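Local coordinates for light harvesting complex 1 Protein W (Rhodopseudomonas palustris, PDB 6Z5S), which probably forms part of the light-harvesting 1 ring, where it packs against bacteriochlorophyll a and spirilloxanthin, at residues 3-8 with 75-80; 8-13 with 53-58; 43-48 with 80-85. All coordinates share one frame; numbering follows the deposited sequence.

Overall arrangement
Light harvesting complex 1 Protein W folds as three helices, 10-24, 37-57 and 67-89. Contact 1 lays the loop before helix 10-24 on helix 67-89, while contacts 2 and 3 link helices 10-24 with 37-57 and 37-57 with 67-89; the centre of contact 3 is about 3 Å from that of the chain. The contact centres lie about 8 Å (1 and 2), 10 Å (1 and 3) and 12 Å (2 and 3) apart. In sequence, contact 2 falls between the two segments of contact 1, whereas contact 3 interleaves with both. Contacts 1 and 2 share Thr8. Both helix 37-57 and helix 67-89 combine packing within the chain with contact to bacteriochlorophyll a.

Contact 1 of 3, residues 3-8 with 75-80; sequences LLLVLT and ALPAFG. With BCL (bacteriochlorophyll a), chain B.
Leu4 O takes two donors from Thr8, the residue that packs on Pro77 across the contact: the backbone N of Thr8 and its hydroxyl, with Thr8 OG1 2.8 Å from Leu4 O. The hydroxyl stands above the plane of the Leu4 carbonyl, about 45° out of it, and meets the C=O at 133°, while the amide closes a helix-like turn. The hydroxyl is thus engaged within its own segment, and the methyl CG2 faces Pro77.

The surface it packs on is the ring of Pro77. Thr8 CG2 lies 4.2 Å from Pro77 CB, and the carbonyl oxygen of Thr8 rests beside the same carbon. Leu5 completes the contact from another side: with its CG anti to the backbone N (chi1 -175°), the side chain brings CD1 to within 3.7 Å of Pro77 CD, and CG of the ring is hardly farther. The leucine and the proline ring cross at about a right angle, and the one methyl CD1 touches both ring carbons.

Proline has no N-H to give to the preceding turn, and helix 67-89 is kinked here. Pro77 O still accepts a bond from the hydroxyl of Thr81, and Thr48 of helix 37-57 touches both Thr8 and Pro77. Residues flanking Pro77 turn to the pigment: Ala75 O lies 3.6 Å from CBB, the acetyl methyl of bacteriochlorophyll a. Phe79 CB approaches that same methyl, and Ala78 CB the acetyl carbon CAB. Here a predicted transmembrane helix, kinked at its proline, gives one flank to the N-terminal segment and another to the bacteriochlorophyll pocket.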
loop_
_atom_site.group_PDB
_atom_site.type_symbol
_atom_site.label_atom_id
_atom_site.label_comp_id
_atom_site.label_asym_id
_atom_site.label_seq_id
_atom_site.Cartn_x
_atom_site.Cartn_y
_atom_site.Cartn_z
ATOM N N LEU A 3 -0.045 32.730 48.644
ATOM C CA LEU A 3 0.013 32.896 47.197
ATOM C C LEU A 3 -1.380 33.119 46.631
ATOM O O LEU A 3 -2.371 32.713 47.228
ATOM C CB LEU A 3 0.662 31.683 46.528
ATOM C CG LEU A 3 -0.164 30.402 46.441
ATOM C CD1 LEU A 3 0.428 29.471 45.402
ATOM C CD2 LEU A 3 -0.233 29.708 47.791
ATOM N N LEU A 4 -1.445 33.768 45.472
ATOM C CA LEU A 4 -2.711 34.129 44.852
ATOM C C LEU A 4 -3.256 33.057 43.927
ATOM O O LEU A 4 -4.478 32.888 43.850
ATOM C CB LEU A 4 -2.565 35.426 44.054
ATOM C CG LEU A 4 -2.019 36.659 44.766
ATOM C CD1 LEU A 4 -0.503 36.692 44.706
ATOM C CD2 LEU A 4 -2.597 37.911 44.148
ATOM N N LEU A 5 -2.382 32.340 43.221
ATOM C CA LEU A 5 -2.831 31.449 42.157
ATOM C C LEU A 5 -3.813 30.411 42.679
ATOM O O LEU A 5 -4.986 30.398 42.292
ATOM C CB LEU A 5 -1.629 30.774 41.501
ATOM C CG LEU A 5 -1.994 29.924 40.287
ATOM C CD1 LEU A 5 -2.703 30.781 39.263
ATOM C CD2 LEU A 5 -0.756 29.288 39.689
ATOM N N VAL A 6 -3.354 29.535 43.575
ATOM C CA VAL A 6 -4.261 28.554 44.156
ATOM C C VAL A 6 -5.314 29.232 45.017
ATOM O O VAL A 6 -6.388 28.664 45.244
ATOM C CB VAL A 6 -3.486 27.497 44.965
ATOM C CG1 VAL A 6 -3.003 28.077 46.274
ATOM C CG2 VAL A 6 -4.347 26.269 45.206
ATOM N N LEU A 7 -5.042 30.447 45.491
ATOM C CA LEU A 7 -6.049 31.177 46.245
ATOM C C LEU A 7 -7.189 31.633 45.353
ATOM O O LEU A 7 -8.338 31.675 45.800
ATOM C CB LEU A 7 -5.418 32.376 46.938
ATOM C CG LEU A 7 -6.289 33.178 47.898
ATOM C CD1 LEU A 7 -5.407 33.714 48.993
ATOM C CD2 LEU A 7 -6.989 34.326 47.194
ATOM N N THR A 8 -6.902 31.970 44.097
ATOM C CA THR A 8 -7.947 32.465 43.215
ATOM C C THR A 8 -8.800 31.283 42.763
ATOM O O THR A 8 -8.844 30.930 41.581
ATOM C CB THR A 8 -7.348 33.232 42.032
ATOM O OG1 THR A 8 -6.545 34.305 42.531
ATOM C CG2 THR A 8 -8.443 33.857 41.193
ATOM N N ALA A 75 -4.212 34.535 34.490
ATOM C CA ALA A 75 -4.490 33.888 33.213
ATOM C C ALA A 75 -5.093 32.503 33.406
ATOM O O ALA A 75 -6.199 32.223 32.934
ATOM C CB ALA A 75 -3.212 33.805 32.385
ATOM N N LEU A 76 -4.380 31.621 34.093
ATOM C CA LEU A 76 -4.782 30.221 34.157
ATOM C C LEU A 76 -6.126 30.018 34.853
ATOM O O LEU A 76 -6.926 29.197 34.388
ATOM C CB LEU A 76 -3.691 29.392 34.838
ATOM C CG LEU A 76 -3.848 27.871 34.771
ATOM C CD1 LEU A 76 -2.479 27.235 34.687
ATOM C CD2 LEU A 76 -4.596 27.328 35.981
ATOM N N PRO A 77 -6.417 30.705 35.966
ATOM C CA PRO A 77 -7.786 30.630 36.494
ATOM C C PRO A 77 -8.829 31.047 35.480
ATOM O O PRO A 77 -9.896 30.432 35.416
ATOM C CB PRO A 77 -7.745 31.578 37.697
ATOM C CG PRO A 77 -6.353 31.525 38.144
ATOM C CD PRO A 77 -5.522 31.398 36.908
ATOM N N ALA A 78 -8.545 32.067 34.669
ATOM C CA ALA A 78 -9.487 32.459 33.627
ATOM C C ALA A 78 -9.707 31.331 32.633
ATOM O O ALA A 78 -10.842 31.061 32.224
ATOM C CB ALA A 78 -8.983 33.708 32.908
ATOM N N PHE A 79 -8.632 30.646 32.246
ATOM C CA PHE A 79 -8.757 29.588 31.255
ATOM C C PHE A 79 -9.515 28.394 31.815
ATOM O O PHE A 79 -10.357 27.810 31.125
ATOM C CB PHE A 79 -7.376 29.168 30.764
ATOM C CG PHE A 79 -7.415 28.189 29.641
ATOM C CD1 PHE A 79 -8.202 28.430 28.534
ATOM C CD2 PHE A 79 -6.669 27.032 29.688
ATOM C CE1 PHE A 79 -8.245 27.535 27.496
ATOM C CE2 PHE A 79 -6.705 26.133 28.650
ATOM C CZ PHE A 79 -7.495 26.384 27.554
ATOM N N GLY A 80 -9.224 28.007 33.056
ATOM C CA GLY A 80 -9.984 26.935 33.672
ATOM C C GLY A 80 -11.425 27.319 33.927
ATOM O O GLY A 80 -12.314 26.465 33.924
HETATM MG MG BCL B . -9.954 38.385 27.064
HETATM C CHA BCL B . -12.669 39.445 25.294
HETATM C CHB BCL B . -11.435 35.393 27.448
HETATM C CHC BCL B . -7.117 37.267 28.511
HETATM C CHD BCL B . -8.227 41.276 26.101
HETATM N NA BCL B . -11.758 37.623 26.663
HETATM C C1A BCL B . -12.718 38.155 26.004
HETATM C C2A BCL B . -13.962 37.331 25.975
HETATM C C3A BCL B . -13.645 36.245 26.956
HETATM C C4A BCL B . -12.174 36.416 27.053
HETATM C CMA BCL B . -14.295 36.501 28.301
HETATM C CAA BCL B . -14.165 36.707 24.610
HETATM C CBA BCL B . -15.581 36.940 24.111
HETATM C CGA BCL B . -16.016 35.755 23.295
HETATM O O1A BCL B . -15.395 34.713 23.336
HETATM O O2A BCL B . -17.186 35.823 22.445
HETATM N NB BCL B . -9.347 36.590 27.839
HETATM C C1B BCL B . -10.068 35.465 27.959
HETATM C C2B BCL B . -9.402 34.302 28.588
HETATM C C3B BCL B . -8.091 34.883 28.901
HETATM C C4B BCL B . -8.185 36.277 28.418
HETATM C CMB BCL B . -9.979 32.931 28.810
HETATM C CAB BCL B . -6.906 34.269 29.563
HETATM O OBB BCL B . -6.141 34.975 30.187
HETATM C CBB BCL B . -6.669 32.798 29.423
HETATM N NC BCL B . -8.095 39.086 27.298
HETATM C C1C BCL B . -7.088 38.442 27.905
HETATM C C2C BCL B . -5.793 39.168 27.878
HETATM C C3C BCL B . -6.191 40.454 27.230
HETATM C C4C BCL B . -7.610 40.203 26.882
HETATM C CMC BCL B . -5.313 39.418 29.294
HETATM C CAC BCL B . -5.453 40.727 25.933
HETATM C CBC BCL B . -4.032 41.174 26.164
HETATM N ND BCL B . -10.243 40.046 25.921
HETATM C C1D BCL B . -9.578 41.160 25.600
HETATM C C2D BCL B . -10.357 42.097 24.733
HETATM C C3D BCL B . -11.603 41.342 24.639
HETATM C C4D BCL B . -11.463 40.228 25.345
HETATM C CMD BCL B . -10.171 43.415 24.046
HETATM C CAD BCL B . -12.953 41.381 24.053
HETATM O OBD BCL B . -13.433 42.301 23.312
HETATM C CBD BCL B . -13.681 40.149 24.447
HETATM C CGD BCL B . -14.928 40.537 25.164
HETATM O O1D BCL B . -14.902 41.274 26.126
HETATM O O2D BCL B . -16.204 40.062 24.679
HETATM C CED BCL B . -17.403 40.609 25.207
HETATM C C1 BCL B . -17.975 34.650 22.292
HETATM C C2 BCL B . -19.385 34.985 22.700
HETATM C C3 BCL B . -20.368 34.077 22.687
HETATM C C4 BCL B . -21.743 34.502 23.107
HETATM C C5 BCL B . -20.096 32.646 22.279
HETATM C C6 BCL B . -19.629 31.826 23.479
HETATM C C7 BCL B . -19.083 30.459 23.076
HETATM C C8 BCL B . -20.145 29.580 22.424
HETATM C C9 BCL B . -20.748 28.605 23.430
HETATM C C10 BCL B . -19.546 28.868 21.211
HETATM C C11 BCL B . -19.624 27.345 21.276
HETATM C C12 BCL B . -18.233 26.725 21.375
HETATM C C13 BCL B . -17.811 26.099 20.050
HETATM C C14 BCL B . -17.992 24.588 20.080
HETATM C C15 BCL B . -16.361 26.466 19.741
HETATM C C16 BCL B . -16.093 26.470 18.239
HETATM C C17 BCL B . -14.685 26.956 17.915
HETATM C C18 BCL B . -14.263 26.503 16.522
HETATM C C19 BCL B . -12.749 26.366 16.425
HETATM C C20 BCL B . -14.785 27.440 15.438
#

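Contact 2 of 3, residues 8-13 with 53-58; sequences TAIAFV and FVLGKA
Leu55 meets Ile10, the first residue of helix 10-24, and Thr8 in the loop just before it, one with each of its methyls. Its CD2 faces Ile10 CD1 at 4.1 Å, the two side chains reaching toward each other tip to tip. Its other branch turns to Thr8: Leu55 CD1 lies 4.0 Å from Thr8 OG1, a van der Waals approach; the hydrogen bond of the hydroxyl goes to Leu4 O.

Two torsions of Leu55 set this fork. Chi1 of 67° puts CG between the backbone N and the carbonyl carbon, and chi2 (91°) then spreads the methyls, so that the isobutyl group reaches across toward the N-terminal segment with one methyl by each residue. Around this first shell come further aliphatic groups. Leu4 and Leu7 bring their own methyls against those of Leu55, and Ile60, in the loop beyond helix 37-57, touches the same leucine.

Farther out, the first turn of helix 10-24 is tied by Val13 N to Ala9 O, and it is positioned by its other faces: Ala11 rests on Thr48 and Thr81, and Phe12 on Val84. The contact is small, burying 96 Å² in all, and almost wholly apolar. Its chemistry implies that the helix ends are joined here by the shape and packing of aliphatic side chains, not by directional polar bonds.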
loop_
_atom_site.group_PDB
_atom_site.type_symbol
_atom_site.label_atom_id
_atom_site.label_comp_id
_atom_site.label_asym_id
_atom_site.label_seq_id
_atom_site.Cartn_x
_atom_site.Cartn_y
_atom_site.Cartn_z
ATOM N N THR A 8 -6.902 31.970 44.097
ATOM C CA THR A 8 -7.947 32.465 43.215
ATOM C C THR A 8 -8.800 31.283 42.763
ATOM O O THR A 8 -8.844 30.930 41.581
ATOM C CB THR A 8 -7.348 33.232 42.032
ATOM O OG1 THR A 8 -6.545 34.305 42.531
ATOM C CG2 THR A 8 -8.443 33.857 41.193
ATOM N N ALA A 9 -9.422 30.624 43.736
ATOM C CA ALA A 9 -10.568 29.761 43.513
ATOM C C ALA A 9 -11.866 30.502 43.761
ATOM O O ALA A 9 -12.941 29.918 43.603
ATOM C CB ALA A 9 -10.493 28.522 44.406
ATOM N N ILE A 10 -11.783 31.768 44.174
ATOM C CA ILE A 10 -12.937 32.658 44.112
ATOM C C ILE A 10 -13.536 32.623 42.718
ATOM O O ILE A 10 -14.761 32.626 42.544
ATOM C CB ILE A 10 -12.530 34.090 44.507
ATOM C CG1 ILE A 10 -11.993 34.131 45.934
ATOM C CG2 ILE A 10 -13.695 35.042 44.350
ATOM C CD1 ILE A 10 -10.491 34.054 46.020
ATOM N N ALA A 11 -12.675 32.576 41.700
ATOM C CA ALA A 11 -13.145 32.517 40.324
ATOM C C ALA A 11 -14.006 31.287 40.089
ATOM O O ALA A 11 -15.112 31.387 39.550
ATOM C CB ALA A 11 -11.954 32.521 39.370
ATOM N N PHE A 12 -13.522 30.116 40.498
ATOM C CA PHE A 12 -14.249 28.885 40.213
ATOM C C PHE A 12 -15.581 28.836 40.950
ATOM O O PHE A 12 -16.604 28.467 40.363
ATOM C CB PHE A 12 -13.388 27.676 40.569
ATOM C CG PHE A 12 -12.305 27.399 39.573
ATOM C CD1 PHE A 12 -12.596 26.786 38.370
ATOM C CD2 PHE A 12 -10.999 27.761 39.834
ATOM C CE1 PHE A 12 -11.606 26.534 37.451
ATOM C CE2 PHE A 12 -10.003 27.510 38.917
ATOM C CZ PHE A 12 -10.308 26.896 37.721
ATOM N N VAL A 13 -15.601 29.217 42.228
ATOM C CA VAL A 13 -16.845 29.135 42.985
ATOM C C VAL A 13 -17.837 30.187 42.509
ATOM O O VAL A 13 -19.039 29.922 42.412
ATOM C CB VAL A 13 -16.575 29.245 44.497
ATOM C CG1 VAL A 13 -15.760 28.064 44.968
ATOM C CG2 VAL A 13 -15.863 30.539 44.827
ATOM N N PHE A 53 -8.117 41.722 40.258
ATOM C CA PHE A 53 -7.893 43.151 40.446
ATOM C C PHE A 53 -8.133 43.556 41.890
ATOM O O PHE A 53 -7.412 44.399 42.433
ATOM C CB PHE A 53 -8.792 43.954 39.512
ATOM C CG PHE A 53 -9.158 45.310 40.042
ATOM C CD1 PHE A 53 -8.218 46.328 40.098
ATOM C CD2 PHE A 53 -10.445 45.573 40.476
ATOM C CE1 PHE A 53 -8.555 47.578 40.581
ATOM C CE2 PHE A 53 -10.788 46.821 40.960
ATOM C CZ PHE A 53 -9.842 47.824 41.012
ATOM N N VAL A 54 -9.139 42.969 42.533
ATOM C CA VAL A 54 -9.427 43.391 43.895
ATOM C C VAL A 54 -8.448 42.767 44.882
ATOM O O VAL A 54 -8.136 43.376 45.909
ATOM C CB VAL A 54 -10.888 43.083 44.268
ATOM C CG1 VAL A 54 -11.078 41.616 44.571
ATOM C CG2 VAL A 54 -11.318 43.929 45.446
ATOM N N LEU A 55 -7.930 41.572 44.600
ATOM C CA LEU A 55 -7.053 40.902 45.550
ATOM C C LEU A 55 -5.585 40.953 45.147
ATOM O O LEU A 55 -4.765 40.257 45.750
ATOM C CB LEU A 55 -7.500 39.453 45.764
ATOM C CG LEU A 55 -7.418 38.394 44.664
ATOM C CD1 LEU A 55 -6.101 37.652 44.694
ATOM C CD2 LEU A 55 -8.571 37.418 44.777
ATOM N N GLY A 56 -5.232 41.747 44.144
ATOM C CA GLY A 56 -3.834 41.987 43.860
ATOM C C GLY A 56 -3.392 43.338 44.371
ATOM O O GLY A 56 -2.233 43.517 44.752
ATOM N N LYS A 57 -4.307 44.306 44.371
ATOM C CA LYS A 57 -4.048 45.558 45.072
ATOM C C LYS A 57 -3.889 45.306 46.564
ATOM O O LYS A 57 -2.844 45.599 47.153
ATOM C CB LYS A 57 -5.159 46.563 44.781
ATOM C CG LYS A 57 -5.198 46.972 43.319
ATOM C CD LYS A 57 -3.927 47.727 42.956
ATOM C CE LYS A 57 -3.934 48.214 41.518
ATOM N NZ LYS A 57 -3.757 47.090 40.556
ATOM N N ALA A 58 -4.916 44.748 47.192
ATOM C CA ALA A 58 -4.774 44.234 48.549
ATOM C C ALA A 58 -3.914 42.984 48.475
ATOM O O ALA A 58 -4.381 41.916 48.081
ATOM C CB ALA A 58 -6.137 43.940 49.159
#

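Contact 3 of 3, residues 43-48 with 80-85; sequences VGPFIT and GTLFVG. With BCL (bacteriochlorophyll a), chain B.
Beside Pro45, which packs on Leu82 across the contact, the Phe46 ring turns an edge to bacteriochlorophyll a. Phe46 CZ lies 3.1 Å from O1D, the carbonyl oxygen of the methyl ester, and the ester carbon CGD sits at that edge in the plane of the ring. The pigment methyl CMA lies instead over one face, near its margin, 3.5 Å from Phe46 CE2. An apolar side chain of another protein's chain also packs on the phenylalanine. With an alanine here in place of the Phe46 ring, the methyl ester would probably lose the edge that flanks it and be freer to rotate, and a gap would be likely to open over CMA.

Pro45 works on two sides. Its CB is 3.6 Å from the same CMA, while its CG meets Leu82 CD1 at 3.6 Å, the two side chains crossing at about a right angle. The other branch of Leu82 returns to the pigment, with CD2 3.8 Å from CMB.

Farther from the pigment, Thr81 CG2 lies over Gly44 CA at 3.3 Å, where a side chain would otherwise begin; Thr81 OG1 is bonded to Pro77 O. The short segment axes come within 8.2 Å, and their N-to-C directions make 133°, nearer antiparallel than parallel. Gly44 permits this close approach of two predicted transmembrane helices, which together form one wall of the bacteriochlorophyll pocket.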
loop_
_atom_site.group_PDB
_atom_site.type_symbol
_atom_site.label_atom_id
_atom_site.label_comp_id
_atom_site.label_asym_id
_atom_site.label_seq_id
_atom_site.Cartn_x
_atom_site.Cartn_y
_atom_site.Cartn_z
ATOM N N VAL A 43 -18.749 34.742 31.063
ATOM C CA VAL A 43 -18.822 35.556 32.268
ATOM C C VAL A 43 -17.707 35.199 33.236
ATOM O O VAL A 43 -17.371 35.997 34.117
ATOM C CB VAL A 43 -20.197 35.410 32.941
ATOM C CG1 VAL A 43 -20.303 34.070 33.643
ATOM C CG2 VAL A 43 -20.434 36.553 33.912
ATOM N N GLY A 44 -17.105 34.028 33.079
ATOM C CA GLY A 44 -16.106 33.550 33.997
ATOM C C GLY A 44 -14.819 34.349 34.010
ATOM O O GLY A 44 -14.367 34.815 35.062
ATOM N N PRO A 45 -14.177 34.488 32.848
ATOM C CA PRO A 45 -12.955 35.301 32.789
ATOM C C PRO A 45 -13.132 36.712 33.307
ATOM O O PRO A 45 -12.191 37.267 33.880
ATOM C CB PRO A 45 -12.607 35.280 31.298
ATOM C CG PRO A 45 -13.102 33.975 30.849
ATOM C CD PRO A 45 -14.381 33.735 31.601
ATOM N N PHE A 46 -14.307 37.315 33.153
ATOM C CA PHE A 46 -14.501 38.646 33.716
ATOM C C PHE A 46 -14.567 38.591 35.237
ATOM O O PHE A 46 -14.024 39.466 35.924
ATOM C CB PHE A 46 -15.759 39.278 33.134
ATOM C CG PHE A 46 -15.622 39.640 31.694
ATOM C CD1 PHE A 46 -14.786 40.670 31.308
ATOM C CD2 PHE A 46 -16.312 38.944 30.722
ATOM C CE1 PHE A 46 -14.648 41.003 29.979
ATOM C CE2 PHE A 46 -16.178 39.276 29.394
ATOM C CZ PHE A 46 -15.341 40.304 29.024
ATOM N N ILE A 47 -15.221 37.561 35.775
ATOM C CA ILE A 47 -15.237 37.354 37.219
ATOM C C ILE A 47 -13.817 37.237 37.752
ATOM O O ILE A 47 -13.442 37.905 38.722
ATOM C CB ILE A 47 -16.070 36.109 37.568
ATOM C CG1 ILE A 47 -17.551 36.358 37.293
ATOM C CG2 ILE A 47 -15.839 35.708 39.009
ATOM C CD1 ILE A 47 -18.098 37.583 37.972
ATOM N N THR A 48 -13.005 36.379 37.131
ATOM C CA THR A 48 -11.648 36.197 37.631
ATOM C C THR A 48 -10.800 37.443 37.417
ATOM O O THR A 48 -9.918 37.729 38.230
ATOM C CB THR A 48 -10.988 34.974 36.999
ATOM O OG1 THR A 48 -9.742 34.719 37.653
ATOM C CG2 THR A 48 -10.720 35.200 35.560
ATOM N N GLY A 80 -9.224 28.007 33.056
ATOM C CA GLY A 80 -9.984 26.935 33.672
ATOM C C GLY A 80 -11.425 27.319 33.927
ATOM O O GLY A 80 -12.314 26.465 33.924
ATOM N N THR A 81 -11.679 28.607 34.137
ATOM C CA THR A 81 -13.042 29.075 34.322
ATOM C C THR A 81 -13.826 28.996 33.023
ATOM O O THR A 81 -15.019 28.665 33.022
ATOM C CB THR A 81 -13.012 30.502 34.844
ATOM O OG1 THR A 81 -12.252 30.547 36.057
ATOM C CG2 THR A 81 -14.377 30.942 35.134
ATOM N N LEU A 82 -13.161 29.304 31.908
ATOM C CA LEU A 82 -13.766 29.152 30.590
ATOM C C LEU A 82 -14.343 27.760 30.391
ATOM O O LEU A 82 -15.260 27.577 29.584
ATOM C CB LEU A 82 -12.728 29.449 29.510
ATOM C CG LEU A 82 -13.212 30.068 28.204
ATOM C CD1 LEU A 82 -13.861 31.406 28.465
ATOM C CD2 LEU A 82 -12.051 30.219 27.247
ATOM N N PHE A 83 -13.820 26.770 31.113
ATOM C CA PHE A 83 -14.322 25.403 31.072
ATOM C C PHE A 83 -15.290 25.088 32.203
ATOM O O PHE A 83 -16.269 24.372 31.987
ATOM C CB PHE A 83 -13.159 24.410 31.121
ATOM C CG PHE A 83 -12.497 24.187 29.796
ATOM C CD1 PHE A 83 -12.979 23.233 28.920
ATOM C CD2 PHE A 83 -11.388 24.928 29.429
ATOM C CE1 PHE A 83 -12.368 23.022 27.701
ATOM C CE2 PHE A 83 -10.774 24.724 28.213
ATOM C CZ PHE A 83 -11.265 23.770 27.346
ATOM N N VAL A 84 -15.037 25.603 33.410
ATOM C CA VAL A 84 -15.886 25.261 34.544
ATOM C C VAL A 84 -17.252 25.920 34.441
ATOM O O VAL A 84 -18.206 25.455 35.071
ATOM C CB VAL A 84 -15.220 25.639 35.881
ATOM C CG1 VAL A 84 -15.419 27.109 36.188
ATOM C CG2 VAL A 84 -15.770 24.789 37.004
ATOM N N GLY A 85 -17.377 26.993 33.670
ATOM C CA GLY A 85 -18.667 27.601 33.440
ATOM C C GLY A 85 -19.671 26.644 32.825
ATOM O O GLY A 85 -20.705 26.325 33.424
HETATM MG MG BCL B . -9.954 38.385 27.064
HETATM C CHA BCL B . -12.669 39.445 25.294
HETATM C CHB BCL B . -11.435 35.393 27.448
HETATM C CHC BCL B . -7.117 37.267 28.511
HETATM C CHD BCL B . -8.227 41.276 26.101
HETATM N NA BCL B . -11.758 37.623 26.663
HETATM C C1A BCL B . -12.718 38.155 26.004
HETATM C C2A BCL B . -13.962 37.331 25.975
HETATM C C3A BCL B . -13.645 36.245 26.956
HETATM C C4A BCL B . -12.174 36.416 27.053
HETATM C CMA BCL B . -14.295 36.501 28.301
HETATM C CAA BCL B . -14.165 36.707 24.610
HETATM C CBA BCL B . -15.581 36.940 24.111
HETATM C CGA BCL B . -16.016 35.755 23.295
HETATM O O1A BCL B . -15.395 34.713 23.336
HETATM O O2A BCL B . -17.186 35.823 22.445
HETATM N NB BCL B . -9.347 36.590 27.839
HETATM C C1B BCL B . -10.068 35.465 27.959
HETATM C C2B BCL B . -9.402 34.302 28.588
HETATM C C3B BCL B . -8.091 34.883 28.901
HETATM C C4B BCL B . -8.185 36.277 28.418
HETATM C CMB BCL B . -9.979 32.931 28.810
HETATM C CAB BCL B . -6.906 34.269 29.563
HETATM O OBB BCL B . -6.141 34.975 30.187
HETATM C CBB BCL B . -6.669 32.798 29.423
HETATM N NC BCL B . -8.095 39.086 27.298
HETATM C C1C BCL B . -7.088 38.442 27.905
HETATM C C2C BCL B . -5.793 39.168 27.878
HETATM C C3C BCL B . -6.191 40.454 27.230
HETATM C C4C BCL B . -7.610 40.203 26.882
HETATM C CMC BCL B . -5.313 39.418 29.294
HETATM C CAC BCL B . -5.453 40.727 25.933
HETATM C CBC BCL B . -4.032 41.174 26.164
HETATM N ND BCL B . -10.243 40.046 25.921
HETATM C C1D BCL B . -9.578 41.160 25.600
HETATM C C2D BCL B . -10.357 42.097 24.733
HETATM C C3D BCL B . -11.603 41.342 24.639
HETATM C C4D BCL B . -11.463 40.228 25.345
HETATM C CMD BCL B . -10.171 43.415 24.046
HETATM C CAD BCL B . -12.953 41.381 24.053
HETATM O OBD BCL B . -13.433 42.301 23.312
HETATM C CBD BCL B . -13.681 40.149 24.447
HETATM C CGD BCL B . -14.928 40.537 25.164
HETATM O O1D BCL B . -14.902 41.274 26.126
HETATM O O2D BCL B . -16.204 40.062 24.679
HETATM C CED BCL B . -17.403 40.609 25.207
HETATM C C1 BCL B . -17.975 34.650 22.292
HETATM C C2 BCL B . -19.385 34.985 22.700
HETATM C C3 BCL B . -20.368 34.077 22.687
HETATM C C4 BCL B . -21.743 34.502 23.107
HETATM C C5 BCL B . -20.096 32.646 22.279
HETATM C C6 BCL B . -19.629 31.826 23.479
HETATM C C7 BCL B . -19.083 30.459 23.076
HETATM C C8 BCL B . -20.145 29.580 22.424
HETATM C C9 BCL B . -20.748 28.605 23.430
HETATM C C10 BCL B . -19.546 28.868 21.211
HETATM C C11 BCL B . -19.624 27.345 21.276
HETATM C C12 BCL B . -18.233 26.725 21.375
HETATM C C13 BCL B . -17.811 26.099 20.050
HETATM C C14 BCL B . -17.992 24.588 20.080
HETATM C C15 BCL B . -16.361 26.466 19.741
HETATM C C16 BCL B . -16.093 26.470 18.239
HETATM C C17 BCL B . -14.685 26.956 17.915
HETATM C C18 BCL B . -14.263 26.503 16.522
HETATM C C19 BCL B . -12.749 26.366 16.425
HETATM C C20 BCL B . -14.785 27.440 15.438
#